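Local structure of sorbitol dehydrogenase (Gluconobacter oxydans, 5ITG) at residues N332-T341 against R391-I402; M297-L305 against R354-S362. The protein probably oxidises D-sorbitol to L-sorbose with an NADP-type cofactor, as a Rossmann-fold member of the mannitol dehydrogenase family. One frame throughout, in Å; residues are numbered along the deposited sequence.

Contact 1: residues N332-T341 against R391-I402; sequences NYLNKDVIPT and RAIEDKRDLSRI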
loop_
_atom_site.group_PDB
_atom_site.type_symbol
_atom_site.label_atom_id
_atom_site.label_comp_id
_atom_site.label_asym_id
_atom_site.label_seq_id
_atom_site.Cartn_x
_atom_site.Cartn_y
_atom_site.Cartn_z
ATOM N N ASN A 332 -19.549 -15.386 4.152
ATOM C CA ASN A 332 -19.764 -16.685 3.515
ATOM C C ASN A 332 -18.795 -16.899 2.354
ATOM O O ASN A 332 -18.314 -18.013 2.139
ATOM C CB ASN A 332 -21.214 -16.820 3.026
ATOM C CG ASN A 332 -22.216 -16.843 4.175
ATOM O OD1 ASN A 332 -21.859 -17.140 5.322
ATOM N ND2 ASN A 332 -23.477 -16.549 3.871
ATOM N N TYR A 333 -18.534 -15.838 1.594
ATOM C CA TYR A 333 -17.587 -15.905 0.474
ATOM C C TYR A 333 -16.190 -16.220 1.035
ATOM O O TYR A 333 -15.518 -17.138 0.576
ATOM C CB TYR A 333 -17.566 -14.560 -0.264
ATOM C CG TYR A 333 -16.472 -14.393 -1.313
ATOM C CD1 TYR A 333 -16.435 -15.196 -2.453
ATOM C CD2 TYR A 333 -15.494 -13.403 -1.175
ATOM C CE1 TYR A 333 -15.443 -15.015 -3.442
ATOM C CE2 TYR A 333 -14.500 -13.215 -2.157
ATOM C CZ TYR A 333 -14.486 -14.025 -3.285
ATOM O OH TYR A 333 -13.516 -13.839 -4.257
ATOM N N LEU A 334 -15.755 -15.450 2.029
ATOM C CA LEU A 334 -14.450 -15.684 2.624
ATOM C C LEU A 334 -14.332 -17.067 3.268
ATOM O O LEU A 334 -13.341 -17.765 3.057
ATOM C CB LEU A 334 -14.135 -14.598 3.648
ATOM C CG LEU A 334 -13.968 -13.202 3.042
ATOM C CD1 LEU A 334 -13.755 -12.203 4.165
ATOM C CD2 LEU A 334 -12.777 -13.176 2.076
ATOM N N ASN A 335 -15.344 -17.473 4.030
ATOM C CA ASN A 335 -15.315 -18.784 4.701
ATOM C C ASN A 335 -15.445 -19.996 3.792
ATOM O O ASN A 335 -14.718 -20.981 3.940
ATOM C CB ASN A 335 -16.426 -18.888 5.746
ATOM C CG ASN A 335 -16.176 -18.021 6.953
ATOM O OD1 ASN A 335 -15.034 -17.829 7.363
ATOM N ND2 ASN A 335 -17.246 -17.511 7.544
ATOM N N LYS A 336 -16.372 -19.921 2.849
ATOM C CA LYS A 336 -16.642 -21.050 1.968
ATOM C C LYS A 336 -15.901 -21.127 0.639
ATOM O O LYS A 336 -15.663 -22.226 0.130
ATOM C CB LYS A 336 -18.144 -21.113 1.694
ATOM C CG LYS A 336 -18.994 -21.047 2.952
ATOM C CD LYS A 336 -18.670 -22.178 3.919
ATOM C CE LYS A 336 -19.373 -21.972 5.260
ATOM N NZ LYS A 336 -18.945 -22.976 6.287
ATOM N N ASP A 337 -15.544 -19.981 0.069
ATOM C CA ASP A 337 -14.870 -19.972 -1.228
ATOM C C ASP A 337 -13.376 -19.670 -1.219
ATOM O O ASP A 337 -12.600 -20.340 -1.904
ATOM C CB ASP A 337 -15.574 -18.979 -2.161
ATOM C CG ASP A 337 -17.067 -19.233 -2.248
ATOM O OD1 ASP A 337 -17.455 -20.366 -2.597
ATOM O OD2 ASP A 337 -17.853 -18.311 -1.958
ATOM N N VAL A 338 -12.966 -18.672 -0.446
ATOM C CA VAL A 338 -11.561 -18.282 -0.414
ATOM C C VAL A 338 -10.686 -19.067 0.554
ATOM O O VAL A 338 -9.715 -19.694 0.138
ATOM C CB VAL A 338 -11.413 -16.776 -0.108
ATOM C CG1 VAL A 338 -9.931 -16.352 -0.200
ATOM C CG2 VAL A 338 -12.255 -15.959 -1.096
ATOM N N ILE A 339 -11.021 -19.035 1.839
ATOM C CA ILE A 339 -10.225 -19.739 2.841
ATOM C C ILE A 339 -9.918 -21.206 2.505
ATOM O O ILE A 339 -8.782 -21.665 2.695
ATOM C CB ILE A 339 -10.889 -19.638 4.252
ATOM C CG1 ILE A 339 -10.700 -18.214 4.800
ATOM C CG2 ILE A 339 -10.250 -20.634 5.221
ATOM C CD1 ILE A 339 -11.365 -17.966 6.152
ATOM N N PRO A 340 -10.905 -21.956 1.991
ATOM C CA PRO A 340 -10.625 -23.366 1.667
ATOM C C PRO A 340 -9.678 -23.553 0.479
ATOM O O PRO A 340 -9.135 -24.636 0.280
ATOM C CB PRO A 340 -12.017 -23.946 1.393
ATOM C CG PRO A 340 -12.933 -23.035 2.205
ATOM C CD PRO A 340 -12.348 -21.681 1.924
ATOM N N THR A 341 -9.470 -22.499 -0.305
ATOM C CA THR A 341 -8.584 -22.599 -1.466
ATOM C C THR A 341 -7.425 -21.603 -1.396
ATOM O O THR A 341 -6.850 -21.233 -2.418
ATOM C CB THR A 341 -9.372 -22.382 -2.782
ATOM O OG1 THR A 341 -9.809 -21.019 -2.870
ATOM C CG2 THR A 341 -10.598 -23.290 -2.816
ATOM N N ARG A 391 -10.056 -22.104 -8.925
ATOM C CA ARG A 391 -10.090 -23.216 -7.974
ATOM C C ARG A 391 -11.473 -23.833 -7.826
ATOM O O ARG A 391 -11.609 -25.056 -7.798
ATOM C CB ARG A 391 -9.586 -22.762 -6.596
ATOM C CG ARG A 391 -8.093 -22.556 -6.545
ATOM C CD ARG A 391 -7.355 -23.873 -6.740
ATOM N NE ARG A 391 -7.177 -24.598 -5.487
ATOM C CZ ARG A 391 -6.451 -24.147 -4.467
ATOM N NH1 ARG A 391 -5.839 -22.967 -4.559
ATOM N NH2 ARG A 391 -6.323 -24.877 -3.367
ATOM N N ALA A 392 -12.499 -22.989 -7.735
ATOM C CA ALA A 392 -13.869 -23.472 -7.589
ATOM C C ALA A 392 -14.265 -24.311 -8.791
ATOM O O ALA A 392 -14.893 -25.355 -8.641
ATOM C CB ALA A 392 -14.831 -22.305 -7.439
ATOM N N ILE A 393 -13.897 -23.850 -9.984
ATOM C CA ILE A 393 -14.210 -24.581 -11.217
ATOM C C ILE A 393 -13.376 -25.853 -11.331
ATOM O O ILE A 393 -13.891 -26.914 -11.667
ATOM C CB ILE A 393 -13.931 -23.726 -12.478
ATOM C CG1 ILE A 393 -14.833 -22.490 -12.493
ATOM C CG2 ILE A 393 -14.130 -24.576 -13.732
ATOM C CD1 ILE A 393 -14.638 -21.602 -13.713
ATOM N N GLU A 394 -12.081 -25.734 -11.054
ATOM C CA GLU A 394 -11.168 -26.870 -11.139
ATOM C C GLU A 394 -11.513 -27.978 -10.147
ATOM O O GLU A 394 -11.519 -29.158 -10.503
ATOM C CB GLU A 394 -9.727 -26.409 -10.900
ATOM C CG GLU A 394 -9.190 -25.440 -11.949
ATOM C CD GLU A 394 -7.889 -24.776 -11.521
ATOM O OE1 GLU A 394 -7.567 -24.817 -10.309
ATOM O OE2 GLU A 394 -7.199 -24.195 -12.392
ATOM N N ASP A 395 -11.805 -27.602 -8.907
ATOM C CA ASP A 395 -12.132 -28.590 -7.882
ATOM C C ASP A 395 -13.616 -28.917 -7.797
ATOM O O ASP A 395 -14.047 -29.632 -6.894
ATOM C CB ASP A 395 -11.630 -28.122 -6.515
ATOM C CG ASP A 395 -10.136 -27.892 -6.498
ATOM O OD1 ASP A 395 -9.417 -28.624 -7.211
ATOM O OD2 ASP A 395 -9.681 -26.986 -5.766
ATOM N N LYS A 396 -14.393 -28.386 -8.733
ATOM C CA LYS A 396 -15.830 -28.637 -8.778
ATOM C C LYS A 396 -16.535 -28.296 -7.468
ATOM O O LYS A 396 -17.265 -29.115 -6.905
ATOM C CB LYS A 396 -16.072 -30.104 -9.154
ATOM C CG LYS A 396 -15.403 -30.487 -10.482
ATOM C CD LYS A 396 -15.398 -31.989 -10.743
ATOM C CE LYS A 396 -14.763 -32.295 -12.100
ATOM N NZ LYS A 396 -14.617 -33.757 -12.371
ATOM N N ARG A 397 -16.319 -27.075 -6.989
ATOM C CA ARG A 397 -16.933 -26.623 -5.745
ATOM C C ARG A 397 -18.123 -25.709 -6.041
ATOM O O ARG A 397 -18.299 -25.272 -7.173
ATOM C CB ARG A 397 -15.883 -25.904 -4.899
ATOM C CG ARG A 397 -14.839 -26.855 -4.321
ATOM C CD ARG A 397 -13.516 -26.166 -4.064
ATOM N NE ARG A 397 -13.662 -24.958 -3.262
ATOM C CZ ARG A 397 -14.127 -24.934 -2.018
ATOM N NH1 ARG A 397 -14.502 -26.059 -1.420
ATOM N NH2 ARG A 397 -14.205 -23.781 -1.367
ATOM N N ASP A 398 -18.940 -25.430 -5.028
ATOM C CA ASP A 398 -20.116 -24.576 -5.200
ATOM C C ASP A 398 -19.756 -23.221 -5.806
ATOM O O ASP A 398 -18.848 -22.540 -5.330
ATOM C CB ASP A 398 -20.829 -24.371 -3.858
ATOM C CG ASP A 398 -22.059 -23.486 -3.983
ATOM O OD1 ASP A 398 -22.857 -23.703 -4.917
ATOM O OD2 ASP A 398 -22.232 -22.576 -3.146
ATOM N N LEU A 399 -20.488 -22.830 -6.843
ATOM C CA LEU A 399 -20.230 -21.578 -7.549
ATOM C C LEU A 399 -21.218 -20.460 -7.220
ATOM O O LEU A 399 -21.069 -19.331 -7.698
ATOM C CB LEU A 399 -20.247 -21.842 -9.058
ATOM C CG LEU A 399 -19.216 -22.864 -9.556
ATOM C CD1 LEU A 399 -19.466 -23.220 -11.010
ATOM C CD2 LEU A 399 -17.832 -22.289 -9.374
ATOM N N SER A 400 -22.211 -20.774 -6.397
ATOM C CA SER A 400 -23.248 -19.819 -6.018
ATOM C C SER A 400 -22.790 -18.417 -5.644
ATOM O O SER A 400 -23.223 -17.447 -6.260
ATOM C CB SER A 400 -24.086 -20.389 -4.868
ATOM O OG SER A 400 -24.771 -21.554 -5.292
ATOM N N ARG A 401 -21.926 -18.301 -4.636
ATOM C CA ARG A 401 -21.453 -16.989 -4.191
ATOM C C ARG A 401 -20.504 -16.339 -5.188
ATOM O O ARG A 401 -20.480 -15.115 -5.331
ATOM C CB ARG A 401 -20.775 -17.104 -2.824
ATOM C CG ARG A 401 -21.728 -17.497 -1.695
ATOM C CD ARG A 401 -20.952 -18.014 -0.493
ATOM N NE ARG A 401 -20.159 -19.188 -0.851
ATOM C CZ ARG A 401 -20.638 -20.425 -0.942
ATOM N NH1 ARG A 401 -21.918 -20.666 -0.688
ATOM N NH2 ARG A 401 -19.845 -21.421 -1.310
ATOM N N ILE A 402 -19.718 -17.161 -5.873
ATOM C CA ILE A 402 -18.788 -16.661 -6.872
ATOM C C ILE A 402 -19.601 -16.042 -8.012
ATOM O O ILE A 402 -19.269 -14.959 -8.519
ATOM C CB ILE A 402 -17.882 -17.813 -7.390
ATOM C CG1 ILE A 402 -16.859 -18.167 -6.302
ATOM C CG2 ILE A 402 -17.170 -17.407 -8.689
ATOM C CD1 ILE A 402 -16.091 -19.442 -6.554
HETATM O O HOH W 1 -19.356 -19.989 -4.630
HETATM O O HOH W 2 -16.774 -22.603 -3.592
#
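Arg401 takes hold of the Asp337 carboxylate side-on, NE donating to OD2 at 2.7 Å and NH2 to OD1 at 2.9 Å, with guanidinium and carboxylate planes only 15° apart. The bend at chi3 (-60°) lays the guanidinium along helix 324-338, where the CB and CG of Lys336 lie over one of its faces; the whole side chain fits as a knob among Asn332, Tyr333, Lys336 and Asp337. This is the close-packed part. Asp337 is buried, and its OD1 accepts from two waters, each of which passes a second hydrogen to Asp398 O; water 1 also accepts from Ile402 N, in the first turn of helix 400-412. Arg401 NH1 reaches Asp398 OD2 at 3.1 Å, so a single arginine ties together two acids that would probably repel each other.

The solvent side lies at Pro340, the outer part of Lys336 and the partly exposed Arg397. Arg397 NH2 comes within 2.6 Å of Lys336 O, but at an N-H...O angle of 118° the bond is weak. Thr341 is buried between Arg391 and Arg397, its CB 3.8 Å above the centre of the Arg391 guanidinium and its CG2 touching Arg397 NE. Asp398 accepts from Ser400 OG and, weakly, from Ser400 N, a capping bond at the start of helix 400-412, while Lys396, at positive phi, is the C-prime residue of the Schellman motif that ends helix 377-394.

Contact 2: residues M297-L305 against R354-S362; sequences MLNAGHVML and RDSVISRFS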
loop_
_atom_site.group_PDB
_atom_site.type_symbol
_atom_site.label_atom_id
_atom_site.label_comp_id
_atom_site.label_asym_id
_atom_site.label_seq_id
_atom_site.Cartn_x
_atom_site.Cartn_y
_atom_site.Cartn_z
HETATM N N MSE A 297 -8.301 -12.046 0.005
HETATM C CA MSE A 297 -9.232 -11.868 1.119
HETATM C C MSE A 297 -9.573 -10.388 1.348
HETATM O O MSE A 297 -10.744 -10.034 1.354
HETATM C CB MSE A 297 -8.669 -12.489 2.399
HETATM C CG MSE A 297 -8.668 -14.018 2.375
HETATM SE SE MSE A 297 -8.192 -14.761 4.080
HETATM C CE MSE A 297 -9.844 -14.345 5.016
ATOM N N LEU A 298 -8.568 -9.526 1.515
ATOM C CA LEU A 298 -8.844 -8.106 1.750
ATOM C C LEU A 298 -9.345 -7.392 0.493
ATOM O O LEU A 298 -10.436 -6.814 0.494
ATOM C CB LEU A 298 -7.602 -7.376 2.284
ATOM C CG LEU A 298 -7.803 -5.873 2.558
ATOM C CD1 LEU A 298 -8.653 -5.690 3.789
ATOM C CD2 LEU A 298 -6.462 -5.184 2.749
ATOM N N ASN A 299 -8.550 -7.436 -0.576
ATOM C CA ASN A 299 -8.919 -6.777 -1.829
ATOM C C ASN A 299 -10.156 -7.417 -2.462
ATOM O O ASN A 299 -11.081 -6.718 -2.893
ATOM C CB ASN A 299 -7.735 -6.809 -2.812
ATOM C CG ASN A 299 -6.482 -6.159 -2.243
ATOM O OD1 ASN A 299 -6.556 -5.217 -1.446
ATOM N ND2 ASN A 299 -5.324 -6.644 -2.664
ATOM N N ALA A 300 -10.167 -8.746 -2.524
ATOM C CA ALA A 300 -11.294 -9.482 -3.078
ATOM C C ALA A 300 -12.548 -9.201 -2.254
ATOM O O ALA A 300 -13.644 -9.059 -2.803
ATOM C CB ALA A 300 -11.000 -10.994 -3.062
ATOM N N GLY A 301 -12.379 -9.150 -0.935
ATOM C CA GLY A 301 -13.512 -8.895 -0.052
ATOM C C GLY A 301 -14.045 -7.486 -0.217
ATOM O O GLY A 301 -15.249 -7.249 -0.116
ATOM N N HIS A 302 -13.143 -6.545 -0.467
ATOM C CA HIS A 302 -13.531 -5.155 -0.645
ATOM C C HIS A 302 -14.517 -5.023 -1.810
ATOM O O HIS A 302 -15.548 -4.370 -1.674
ATOM C CB HIS A 302 -12.287 -4.291 -0.890
ATOM C CG HIS A 302 -12.245 -3.047 -0.055
ATOM N ND1 HIS A 302 -11.082 -2.348 0.177
ATOM C CD2 HIS A 302 -13.221 -2.394 0.621
ATOM C CE1 HIS A 302 -11.341 -1.317 0.964
ATOM N NE2 HIS A 302 -12.632 -1.323 1.248
ATOM N N VAL A 303 -14.227 -5.656 -2.945
ATOM C CA VAL A 303 -15.151 -5.549 -4.069
ATOM C C VAL A 303 -16.379 -6.438 -3.929
ATOM O O VAL A 303 -17.441 -6.099 -4.451
ATOM C CB VAL A 303 -14.471 -5.822 -5.428
ATOM C CG1 VAL A 303 -13.536 -4.663 -5.768
ATOM C CG2 VAL A 303 -13.718 -7.135 -5.400
HETATM N N MSE A 304 -16.253 -7.564 -3.228
HETATM C CA MSE A 304 -17.413 -8.438 -3.035
HETATM C C MSE A 304 -18.439 -7.688 -2.188
HETATM O O MSE A 304 -19.646 -7.950 -2.250
HETATM C CB MSE A 304 -17.012 -9.741 -2.336
HETATM C CG MSE A 304 -18.184 -10.647 -1.990
HETATM SE SE MSE A 304 -19.271 -11.199 -3.516
HETATM C CE MSE A 304 -18.135 -12.621 -4.197
ATOM N N LEU A 305 -17.947 -6.745 -1.396
ATOM C CA LEU A 305 -18.816 -5.931 -0.559
ATOM C C LEU A 305 -19.366 -4.738 -1.347
ATOM O O LEU A 305 -20.573 -4.474 -1.356
ATOM C CB LEU A 305 -18.038 -5.391 0.646
ATOM C CG LEU A 305 -18.810 -4.428 1.559
ATOM C CD1 LEU A 305 -19.863 -5.207 2.353
ATOM C CD2 LEU A 305 -17.855 -3.732 2.512
ATOM N N ARG A 354 -9.668 -12.834 8.336
ATOM C CA ARG A 354 -11.044 -12.546 7.936
ATOM C C ARG A 354 -11.654 -11.562 8.930
ATOM O O ARG A 354 -12.285 -10.578 8.541
ATOM C CB ARG A 354 -11.870 -13.838 7.926
ATOM C CG ARG A 354 -13.374 -13.641 7.770
ATOM C CD ARG A 354 -14.120 -14.860 8.329
ATOM N NE ARG A 354 -14.015 -14.940 9.787
ATOM C CZ ARG A 354 -14.190 -16.050 10.501
ATOM N NH1 ARG A 354 -14.477 -17.203 9.901
ATOM N NH2 ARG A 354 -14.095 -16.008 11.822
ATOM N N ASP A 355 -11.463 -11.832 10.218
ATOM C CA ASP A 355 -12.005 -10.955 11.243
ATOM C C ASP A 355 -11.459 -9.538 11.114
ATOM O O ASP A 355 -12.204 -8.573 11.274
ATOM C CB ASP A 355 -11.710 -11.506 12.641
ATOM C CG ASP A 355 -12.469 -12.790 12.929
ATOM O OD1 ASP A 355 -13.519 -13.012 12.286
ATOM O OD2 ASP A 355 -12.028 -13.569 13.803
ATOM N N SER A 356 -10.169 -9.408 10.816
ATOM C CA SER A 356 -9.574 -8.079 10.673
ATOM C C SER A 356 -10.120 -7.350 9.445
ATOM O O SER A 356 -10.318 -6.136 9.475
ATOM C CB SER A 356 -8.046 -8.165 10.579
ATOM O OG SER A 356 -7.630 -8.790 9.375
ATOM N N VAL A 357 -10.357 -8.082 8.362
ATOM C CA VAL A 357 -10.890 -7.452 7.159
ATOM C C VAL A 357 -12.234 -6.818 7.492
ATOM O O VAL A 357 -12.470 -5.649 7.192
ATOM C CB VAL A 357 -11.045 -8.483 6.011
ATOM C CG1 VAL A 357 -11.991 -7.948 4.934
ATOM C CG2 VAL A 357 -9.658 -8.772 5.404
ATOM N N ILE A 358 -13.095 -7.588 8.147
ATOM C CA ILE A 358 -14.420 -7.110 8.532
ATOM C C ILE A 358 -14.331 -5.891 9.459
ATOM O O ILE A 358 -14.985 -4.877 9.230
ATOM C CB ILE A 358 -15.210 -8.224 9.245
ATOM C CG1 ILE A 358 -15.354 -9.434 8.319
ATOM C CG2 ILE A 358 -16.573 -7.702 9.693
ATOM C CD1 ILE A 358 -16.019 -9.120 7.013
ATOM N N SER A 359 -13.512 -5.998 10.498
ATOM C CA SER A 359 -13.343 -4.912 11.460
ATOM C C SER A 359 -12.823 -3.630 10.817
ATOM O O SER A 359 -13.299 -2.531 11.117
ATOM C CB SER A 359 -12.388 -5.350 12.574
ATOM O OG SER A 359 -12.142 -4.275 13.471
ATOM N N ARG A 360 -11.845 -3.769 9.930
ATOM C CA ARG A 360 -11.266 -2.618 9.261
ATOM C C ARG A 360 -12.280 -1.895 8.396
ATOM O O ARG A 360 -12.328 -0.660 8.397
ATOM C CB ARG A 360 -10.062 -3.050 8.426
ATOM C CG ARG A 360 -8.905 -3.536 9.283
ATOM C CD ARG A 360 -7.754 -4.043 8.438
ATOM N NE ARG A 360 -7.108 -2.979 7.670
ATOM C CZ ARG A 360 -6.291 -3.206 6.643
ATOM N NH1 ARG A 360 -6.031 -4.453 6.267
ATOM N NH2 ARG A 360 -5.730 -2.190 5.995
ATOM N N PHE A 361 -13.090 -2.655 7.664
ATOM C CA PHE A 361 -14.106 -2.064 6.801
ATOM C C PHE A 361 -15.134 -1.293 7.640
ATOM O O PHE A 361 -15.798 -0.392 7.136
ATOM C CB PHE A 361 -14.828 -3.147 5.973
ATOM C CG PHE A 361 -13.968 -3.800 4.903
ATOM C CD1 PHE A 361 -12.716 -3.287 4.566
ATOM C CD2 PHE A 361 -14.433 -4.923 4.219
ATOM C CE1 PHE A 361 -11.938 -3.886 3.557
ATOM C CE2 PHE A 361 -13.666 -5.532 3.209
ATOM C CZ PHE A 361 -12.419 -5.009 2.879
ATOM N N SER A 362 -15.264 -1.651 8.917
ATOM C CA SER A 362 -16.205 -0.966 9.807
ATOM C C SER A 362 -15.620 0.301 10.447
ATOM O O SER A 362 -16.320 0.998 11.190
ATOM C CB SER A 362 -16.660 -1.901 10.927
ATOM O OG SER A 362 -15.656 -2.002 11.931
#
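Phe361 lays its CE1 corner over the middle of the His302 ring in an offset stack, centroids 4.2 Å apart and planes at 16°. On the other face of the phenyl ring lies Val357 O, one turn back in its own helix, so the ring is held between a neighbouring helix's imidazole and its own backbone. Its CZ points at Leu298 O, which lies in the ring plane 3.6 Å away, and, with no side chain at Gly301, CE2 comes up to the backbone there. With Leu305 CD2 4.0 Å from its CD2, the phenyl becomes a knob in a hole formed by Leu298, Gly301, His302 and Leu305. Without the imidazole, as with an alanine here in place of His302, one face of Phe361 is likely to lose its stacking partner and the ring to be freer to shift.

The two helices belong to the all-helical C-terminal part of the mannitol dehydrogenase fold; the segments 297-305 and 354-361 cross at -47°, their axes 10.0 Å apart at the closest. Leu298, its CG anti to the backbone N, carries CD1 to 3.6 Å from Val357 CG2 and also against Phe361, while CD2 meets Arg360 NH1 from an oblique direction. The charge of that arginine is answered by salt bridges to Glu258 and Asp229. At the N-terminal end of the contact the selenomethionine Met297, bent at chi3 (73°), curls its CE onto Arg354 CB at 3.6 Å. Beyond that methylene the Arg354 guanidinium turns aside, holding Asp355 OD1 with NE and NH2 and probably Asn335 OD1 with NH1.

How the contacts relate
Both contacts sit in the C-terminal helical domain, their centres about 16 Å apart. Contact 2 is the buried one and works through apolar and aromatic packing, and none of its charged groups pairs across the interface; contact 1 lies farther out, about 27 Å from the chain's centre, and relies on arginines, an acid and bridging waters. Helix 324-338 is common ground: it carries one half of contact 1, and its other face packs on helix 288-312 of contact 2, with Val338 CG1 3.7 Å from Met297 CG and the Tyr333 ring against the Met304 methyl. The probable asparagine–arginine bond is the polar tie between the two, joining 332-341 to 354-362 directly.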